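Local coordinates for beta-glucanase (PDB 6EUG), which probably hydrolyses beta-1,3-galactosidic links in arabinogalactan through this glycoside hydrolase family 43 domain, one part of a longer two-family enzyme, at residues D39-L51 with K56-G68. Numbering follows the deposited sequence.
Sequences DGNVINAHGGGIL and KYYWFGEHRPASG
The indole of Trp59 is sandwiched by residues of 39-51. Ala45 CB lies over one face of its five-membered ring, 3.8 Å from the centroid, and Ile43 CG2 sits over the six-membered ring on that same face, while Ile50 CD1 lies towards the rim of the opposite face. Because CG of Trp59 is anti to the backbone N (chi1 179°), NE1 comes near Ala45 O, but the bond is weak and bent (124°). Further along, the amide of Asn44 lies alongside the backbone of Arg64, using both its ends: OD1 accepts from Arg64 N at 2.9 Å, nearly straight, and ND2 donates to Arg64 O at 3.1 Å. The same ND2 is centred over one face of the His63 ring. Arg64, bent at chi2 (-71°), passes its CG by His46 CD2 and folds back to hold Glu62 side-on, NE (2.8 Å) and NH1 both meeting OE2 from one face of the carboxylate. Antiparallel pairing of His46 with Glu62 shifts by one residue before Gly49 with Phe60, a beta bulge. Leu51 leans on the edge of Phe60, CG to CE1 4.1 Å. The hairpin 48-53/56-62 starts a four-stranded antiparallel blade of the family 43 five-bladed propeller; strand 74-80 pairs with 56-62, strand 108-117 packs against Phe60 and Glu62, and Arg64 comes close to the bound glucoimidazole.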
ATOM      1  N   ASP A  39      22.537  -4.219  15.512  1.00 24.83           N
ATOM      2  CA  ASP A  39      22.861  -3.672  16.843  1.00 26.40           C
ATOM      3  C   ASP A  39      22.105  -4.352  17.972  1.00 23.27           C
ATOM      4  O   ASP A  39      22.340  -4.039  19.135  1.00 26.75           O
ATOM      5  CB  ASP A  39      22.539  -2.171  16.899  1.00 29.85           C
ATOM      6  CG  ASP A  39      23.349  -1.353  15.918  1.00 34.14           C
ATOM      7  OD1 ASP A  39      24.583  -1.518  15.885  1.00 33.83           O
ATOM      8  OD2 ASP A  39      22.756  -0.507  15.207  1.00 33.79           O
ATOM      9  N   GLY A  40      21.164  -5.245  17.663  1.00 21.03           N
ATOM     10  CA  GLY A  40      20.355  -5.896  18.689  1.00 22.76           C
ATOM     11  C   GLY A  40      19.054  -5.203  19.040  1.00 21.91           C
ATOM     12  O   GLY A  40      18.404  -5.588  20.011  1.00 24.93           O
ATOM     13  N   ASN A  41      18.646  -4.206  18.254  1.00 21.27           N
ATOM     14  CA  ASN A  41      17.412  -3.435  18.517  1.00 21.71           C
ATOM     15  C   ASN A  41      16.253  -3.980  17.682  1.00 19.29           C
ATOM     16  O   ASN A  41      16.441  -4.392  16.536  1.00 19.63           O
ATOM     17  CB  ASN A  41      17.627  -1.945  18.205  1.00 22.82           C
ATOM     18  CG  ASN A  41      18.665  -1.301  19.128  1.00 23.73           C
ATOM     19  OD1 ASN A  41      19.542  -0.535  18.683  1.00 29.18           O
ATOM     20  ND2 ASN A  41      18.591  -1.636  20.407  1.00 23.27           N
ATOM     21  N   VAL A  42      15.055  -3.998  18.258  1.00 18.74           N
ATOM     22  CA  VAL A  42      13.867  -4.498  17.534  1.00 19.80           C
ATOM     23  C   VAL A  42      13.670  -3.721  16.206  1.00 20.01           C
ATOM     24  O   VAL A  42      13.788  -2.487  16.181  1.00 20.44           O
ATOM     25  CB  VAL A  42      12.605  -4.451  18.445  1.00 21.11           C
ATOM     26  CG1 VAL A  42      11.335  -4.777  17.655  1.00 22.25           C
ATOM     27  CG2 VAL A  42      12.756  -5.456  19.593  1.00 22.34           C
ATOM     28  N   ILE A  43      13.416  -4.441  15.103  1.00 18.73           N
ATOM     29  CA  ILE A  43      13.188  -3.805  13.799  1.00 17.71           C
ATOM     30  C   ILE A  43      11.832  -3.109  13.832  1.00 17.01           C
ATOM     31  O   ILE A  43      10.823  -3.738  14.173  1.00 19.42           O
ATOM     32  CB  ILE A  43      13.262  -4.821  12.614  1.00 18.28           C
ATOM     33  CG1 ILE A  43      14.698  -5.413  12.538  1.00 19.17           C
ATOM     34  CG2 ILE A  43      12.840  -4.155  11.301  1.00 19.40           C
ATOM     35  CD1 ILE A  43      14.909  -6.506  11.492  1.00 19.62           C
ATOM     36  N   ASN A  44      11.816  -1.834  13.441  1.00 15.66           N
ATOM     37  CA  ASN A  44      10.634  -0.965  13.482  1.00 16.88           C
ATOM     38  C   ASN A  44      10.382  -0.402  12.076  1.00 15.40           C
ATOM     39  O   ASN A  44      10.849   0.676  11.745  1.00 17.11           O
ATOM     40  CB  ASN A  44      10.884   0.139  14.545  1.00 16.89           C
ATOM     41  CG  ASN A  44       9.625   0.925  14.924  1.00 16.53           C
ATOM     42  OD1 ASN A  44       8.536   0.715  14.375  1.00 16.50           O
ATOM     43  ND2 ASN A  44       9.769   1.800  15.933  1.00 17.28           N
ATOM     44  N   ALA A  45       9.639  -1.172  11.251  1.00 17.42           N
ATOM     45  CA  ALA A  45       9.392  -0.873   9.842  1.00 16.69           C
ATOM     46  C   ALA A  45       8.079  -1.531   9.410  1.00 14.35           C
ATOM     47  O   ALA A  45       8.053  -2.472   8.599  1.00 16.23           O
ATOM     48  CB  ALA A  45      10.525  -1.348   8.957  1.00 18.94           C
ATOM     49  N   HIS A  46       6.989  -0.964   9.917  1.00 14.03           N
ATOM     50  CA  HIS A  46       5.631  -1.557   9.739  1.00 13.77           C
ATOM     51  C   HIS A  46       4.934  -0.998   8.460  1.00 14.44           C
ATOM     52  O   HIS A  46       5.254   0.095   7.985  1.00 14.45           O
ATOM     53  CB  HIS A  46       4.802  -1.318  11.039  1.00 14.67           C
ATOM     54  CG  HIS A  46       5.537  -1.670  12.299  1.00 15.07           C
ATOM     55  ND1 HIS A  46       5.543  -2.944  12.858  1.00 15.89           N
ATOM     56  CD2 HIS A  46       6.398  -0.933  13.047  1.00 14.95           C
ATOM     57  CE1 HIS A  46       6.341  -2.953  13.912  1.00 15.45           C
ATOM     58  NE2 HIS A  46       6.901  -1.760  14.028  1.00 14.34           N
ATOM     59  N   GLY A  47       3.975  -1.734   7.903  1.00 15.18           N
ATOM     60  CA  GLY A  47       3.330  -1.322   6.660  1.00 16.36           C
ATOM     61  C   GLY A  47       4.324  -1.103   5.522  1.00 13.76           C
ATOM     62  O   GLY A  47       4.146  -0.204   4.692  1.00 15.92           O
ATOM     63  N   GLY A  48       5.364  -1.938   5.480  1.00 15.18           N
ATOM     64  CA  GLY A  48       6.550  -1.632   4.675  1.00 15.93           C
ATOM     65  C   GLY A  48       6.569  -2.186   3.260  1.00 15.44           C
ATOM     66  O   GLY A  48       5.569  -2.690   2.730  1.00 15.38           O
ATOM     67  N   GLY A  49       7.710  -1.998   2.633  1.00 17.14           N
ATOM     68  CA  GLY A  49       8.043  -2.588   1.330  1.00 17.50           C
ATOM     69  C   GLY A  49       9.542  -2.524   1.090  1.00 18.97           C
ATOM     70  O   GLY A  49      10.247  -1.856   1.854  1.00 16.81           O
ATOM     71  N   ILE A  50      10.022  -3.207   0.034  1.00 17.85           N
ATOM     72  CA  ILE A  50      11.451  -3.434  -0.185  1.00 17.54           C
ATOM     73  C   ILE A  50      11.825  -3.124  -1.643  1.00 19.07           C
ATOM     74  O   ILE A  50      11.049  -3.365  -2.573  1.00 25.47           O
ATOM     75  CB  ILE A  50      11.841  -4.890   0.226  1.00 19.06           C
ATOM     76  CG1 ILE A  50      11.723  -5.055   1.757  1.00 15.68           C
ATOM     77  CG2 ILE A  50      13.241  -5.248  -0.268  1.00 20.69           C
ATOM     78  CD1 ILE A  50      11.978  -6.463   2.276  1.00 22.42           C
ATOM     79  N   LEU A  51      13.007  -2.550  -1.836  1.00 18.80           N
ATOM     80  CA  LEU A  51      13.653  -2.565  -3.160  1.00 20.07           C
ATOM     81  C   LEU A  51      15.122  -3.010  -3.109  1.00 20.20           C
ATOM     82  O   LEU A  51      15.730  -3.020  -2.042  1.00 20.98           O
ATOM     83  CB  LEU A  51      13.553  -1.208  -3.806  1.00 23.06           C
ATOM     84  CG  LEU A  51      14.289  -0.038  -3.141  1.00 26.31           C
ATOM     85  CD1 LEU A  51      15.790  -0.041  -3.403  1.00 30.06           C
ATOM     86  CD2 LEU A  51      13.728   1.281  -3.650  1.00 29.13           C
ATOM     87  N   LYS A  56      22.267  -4.309  -2.645  1.00 19.03           N
ATOM     88  CA  LYS A  56      21.612  -4.387  -1.313  1.00 20.14           C
ATOM     89  C   LYS A  56      20.090  -4.199  -1.378  1.00 17.35           C
ATOM     90  O   LYS A  56      19.567  -3.421  -2.190  1.00 16.93           O
ATOM     91  CB  LYS A  56      22.139  -3.295  -0.349  1.00 23.28           C
ATOM     92  CG  LYS A  56      23.630  -3.251  -0.088  1.00 27.77           C
ATOM     93  CD  LYS A  56      23.978  -2.215   0.980  1.00 33.62           C
ATOM     94  CE  LYS A  56      25.451  -2.271   1.350  1.00 41.04           C
ATOM     95  NZ  LYS A  56      25.670  -1.742   2.728  1.00 47.57           N
ATOM     96  N   TYR A  57      19.393  -4.883  -0.488  1.00 18.64           N
ATOM     97  CA  TYR A  57      17.973  -4.681  -0.222  1.00 19.52           C
ATOM     98  C   TYR A  57      17.795  -3.529   0.787  1.00 19.25           C
ATOM     99  O   TYR A  57      18.527  -3.458   1.759  1.00 17.65           O
ATOM    100  CB  TYR A  57      17.333  -5.988   0.344  1.00 17.99           C
ATOM    101  CG  TYR A  57      17.426  -7.134  -0.644  1.00 17.62           C
ATOM    102  CD1 TYR A  57      16.451  -7.316  -1.604  1.00 17.15           C
ATOM    103  CD2 TYR A  57      18.475  -8.058  -0.570  1.00 17.61           C
ATOM    104  CE1 TYR A  57      16.559  -8.330  -2.542  1.00 17.66           C
ATOM    105  CE2 TYR A  57      18.609  -9.069  -1.493  1.00 16.05           C
ATOM    106  CZ  TYR A  57      17.624  -9.253  -2.436  1.00 16.49           C
ATOM    107  OH  TYR A  57      17.758 -10.278  -3.360  1.00 16.70           O
ATOM    108  N   TYR A  58      16.835  -2.646   0.503  1.00 17.80           N
ATOM    109  CA  TYR A  58      16.361  -1.588   1.417  1.00 16.84           C
ATOM    110  C   TYR A  58      14.895  -1.808   1.779  1.00 16.94           C
ATOM    111  O   TYR A  58      14.061  -1.938   0.890  1.00 15.41           O
ATOM    112  CB  TYR A  58      16.581  -0.215   0.779  1.00 16.78           C
ATOM    113  CG  TYR A  58      18.046   0.076   0.539  1.00 17.59           C
ATOM    114  CD1 TYR A  58      18.694  -0.348  -0.633  1.00 17.98           C
ATOM    115  CD2 TYR A  58      18.803   0.750   1.473  1.00 17.65           C
ATOM    116  CE1 TYR A  58      20.052  -0.089  -0.839  1.00 17.96           C
ATOM    117  CE2 TYR A  58      20.155   1.010   1.260  1.00 18.17           C
ATOM    118  CZ  TYR A  58      20.783   0.581   0.109  1.00 17.40           C
ATOM    119  OH  TYR A  58      22.159   0.808  -0.099  1.00 20.46           O
ATOM    120  N   TRP A  59      14.628  -1.837   3.093  1.00 14.86           N
ATOM    121  CA  TRP A  59      13.295  -2.047   3.693  1.00 15.54           C
ATOM    122  C   TRP A  59      12.869  -0.729   4.326  1.00 15.69           C
ATOM    123  O   TRP A  59      13.543  -0.247   5.215  1.00 17.14           O
ATOM    124  CB  TRP A  59      13.396  -3.149   4.735  1.00 16.01           C
ATOM    125  CG  TRP A  59      12.139  -3.545   5.523  1.00 16.29           C
ATOM    126  CD1 TRP A  59      10.875  -2.987   5.456  1.00 16.54           C
ATOM    127  CD2 TRP A  59      12.062  -4.581   6.521  1.00 17.40           C
ATOM    128  NE1 TRP A  59      10.029  -3.649   6.344  1.00 16.31           N
ATOM    129  CE2 TRP A  59      10.742  -4.605   7.016  1.00 16.21           C
ATOM    130  CE3 TRP A  59      13.003  -5.480   7.065  1.00 17.20           C
ATOM    131  CZ2 TRP A  59      10.337  -5.485   8.034  1.00 16.84           C
ATOM    132  CZ3 TRP A  59      12.604  -6.367   8.049  1.00 17.27           C
ATOM    133  CH2 TRP A  59      11.280  -6.373   8.532  1.00 17.64           C
ATOM    134  N   PHE A  60      11.831  -0.100   3.780  1.00 13.79           N
ATOM    135  CA  PHE A  60      11.215   1.109   4.344  1.00 14.55           C
ATOM    136  C   PHE A  60       9.923   0.788   5.068  1.00 14.47           C
ATOM    137  O   PHE A  60       9.134  -0.047   4.574  1.00 14.43           O
ATOM    138  CB  PHE A  60      10.930   2.137   3.239  1.00 15.35           C
ATOM    139  CG  PHE A  60      12.114   2.430   2.350  1.00 14.28           C
ATOM    140  CD1 PHE A  60      12.416   1.622   1.231  1.00 15.72           C
ATOM    141  CD2 PHE A  60      13.016   3.470   2.686  1.00 15.75           C
ATOM    142  CE1 PHE A  60      13.534   1.884   0.438  1.00 16.01           C
ATOM    143  CE2 PHE A  60      14.121   3.734   1.889  1.00 15.69           C
ATOM    144  CZ  PHE A  60      14.385   2.934   0.770  1.00 15.07           C
ATOM    145  N   GLY A  61       9.656   1.461   6.205  1.00 14.05           N
ATOM    146  CA  GLY A  61       8.372   1.262   6.891  1.00 13.96           C
ATOM    147  C   GLY A  61       8.102   2.347   7.938  1.00 14.53           C
ATOM    148  O   GLY A  61       8.960   3.230   8.203  1.00 14.18           O
ATOM    149  N   GLU A  62       6.922   2.249   8.550  1.00 13.05           N
ATOM    150  CA  GLU A  62       6.471   3.170   9.624  1.00 13.97           C
ATOM    151  C   GLU A  62       7.292   2.940  10.895  1.00 14.43           C
ATOM    152  O   GLU A  62       7.481   1.769  11.321  1.00 15.20           O
ATOM    153  CB  GLU A  62       5.020   2.883   9.958  1.00 16.05           C
ATOM    154  CG  GLU A  62       4.051   2.967   8.799  1.00 12.92           C
ATOM    155  CD  GLU A  62       2.791   2.130   8.982  1.00 12.93           C
ATOM    156  OE1 GLU A  62       1.968   2.123   8.043  1.00 14.37           O
ATOM    157  OE2 GLU A  62       2.613   1.502  10.071  1.00 14.49           O
ATOM    158  N   HIS A  63       7.833   4.020  11.472  1.00 14.31           N
ATOM    159  CA  HIS A  63       8.370   3.973  12.823  1.00 14.66           C
ATOM    160  C   HIS A  63       7.181   4.164  13.793  1.00 14.01           C
ATOM    161  O   HIS A  63       6.560   5.228  13.819  1.00 14.12           O
ATOM    162  CB  HIS A  63       9.443   5.065  13.006  1.00 13.90           C
ATOM    163  CG  HIS A  63      10.088   5.066  14.337  1.00 15.93           C
ATOM    164  ND1 HIS A  63       9.405   5.384  15.494  1.00 17.10           N
ATOM    165  CD2 HIS A  63      11.384   4.882  14.696  1.00 18.90           C
ATOM    166  CE1 HIS A  63      10.253   5.367  16.507  1.00 17.18           C
ATOM    167  NE2 HIS A  63      11.449   5.036  16.059  1.00 18.05           N
ATOM    168  N   ARG A  64       6.813   3.098  14.502  1.00 13.73           N
ATOM    169  CA  ARG A  64       5.681   3.121  15.399  1.00 16.70           C
ATOM    170  C   ARG A  64       6.129   3.283  16.848  1.00 14.89           C
ATOM    171  O   ARG A  64       7.172   2.746  17.237  1.00 15.89           O
ATOM    172  CB  ARG A  64       4.808   1.853  15.271  1.00 15.92           C
ATOM    173  CG  ARG A  64       4.015   1.719  13.966  1.00 16.54           C
ATOM    174  CD  ARG A  64       2.864   2.708  13.862  1.00 16.82           C
ATOM    175  NE  ARG A  64       2.058   2.458  12.672  1.00 16.67           N
ATOM    176  CZ  ARG A  64       0.802   2.869  12.494  1.00 21.31           C
ATOM    177  NH1 ARG A  64       0.164   2.562  11.372  1.00 20.67           N
ATOM    178  NH2 ARG A  64       0.158   3.554  13.444  1.00 26.29           N
ATOM    179  N   PRO A  65       5.275   3.924  17.675  1.00 17.31           N
ATOM    180  CA  PRO A  65       5.510   4.087  19.099  1.00 17.76           C
ATOM    181  C   PRO A  65       5.120   2.832  19.927  1.00 19.19           C
ATOM    182  O   PRO A  65       4.319   1.997  19.472  1.00 17.29           O
ATOM    183  CB  PRO A  65       4.626   5.295  19.425  1.00 17.81           C
ATOM    184  CG  PRO A  65       3.465   5.161  18.556  1.00 15.55           C
ATOM    185  CD  PRO A  65       4.049   4.645  17.250  1.00 15.21           C
ATOM    186  N   ALA A  66       5.673   2.716  21.141  1.00 19.77           N
ATOM    187  CA  ALA A  66       5.345   1.631  22.082  1.00 20.91           C
ATOM    188  C   ALA A  66       4.005   1.855  22.755  1.00 19.48           C
ATOM    189  O   ALA A  66       3.380   0.886  23.197  1.00 22.36           O
ATOM    190  CB  ALA A  66       6.430   1.477  23.145  1.00 23.50           C
ATOM    191  N   SER A  67       3.547   3.109  22.788  1.00 18.48           N
ATOM    192  CA  SER A  67       2.230   3.477  23.343  1.00 17.98           C
ATOM    193  C   SER A  67       1.626   4.574  22.441  1.00 17.45           C
ATOM    194  O   SER A  67       2.369   5.448  21.999  1.00 18.67           O
ATOM    195  CB  SER A  67       2.426   3.972  24.801  1.00 21.02           C
ATOM    196  OG  SER A  67       1.199   4.420  25.338  1.00 25.52           O
ATOM    197  N   GLY A  68       0.317   4.500  22.143  1.00 17.59           N
ATOM    198  CA  GLY A  68      -0.346   5.367  21.157  1.00 17.26           C
ATOM    199  C   GLY A  68      -0.146   4.772  19.751  1.00 16.59           C
ATOM    200  O   GLY A  68       0.329   3.632  19.622  1.00 17.93           O
TER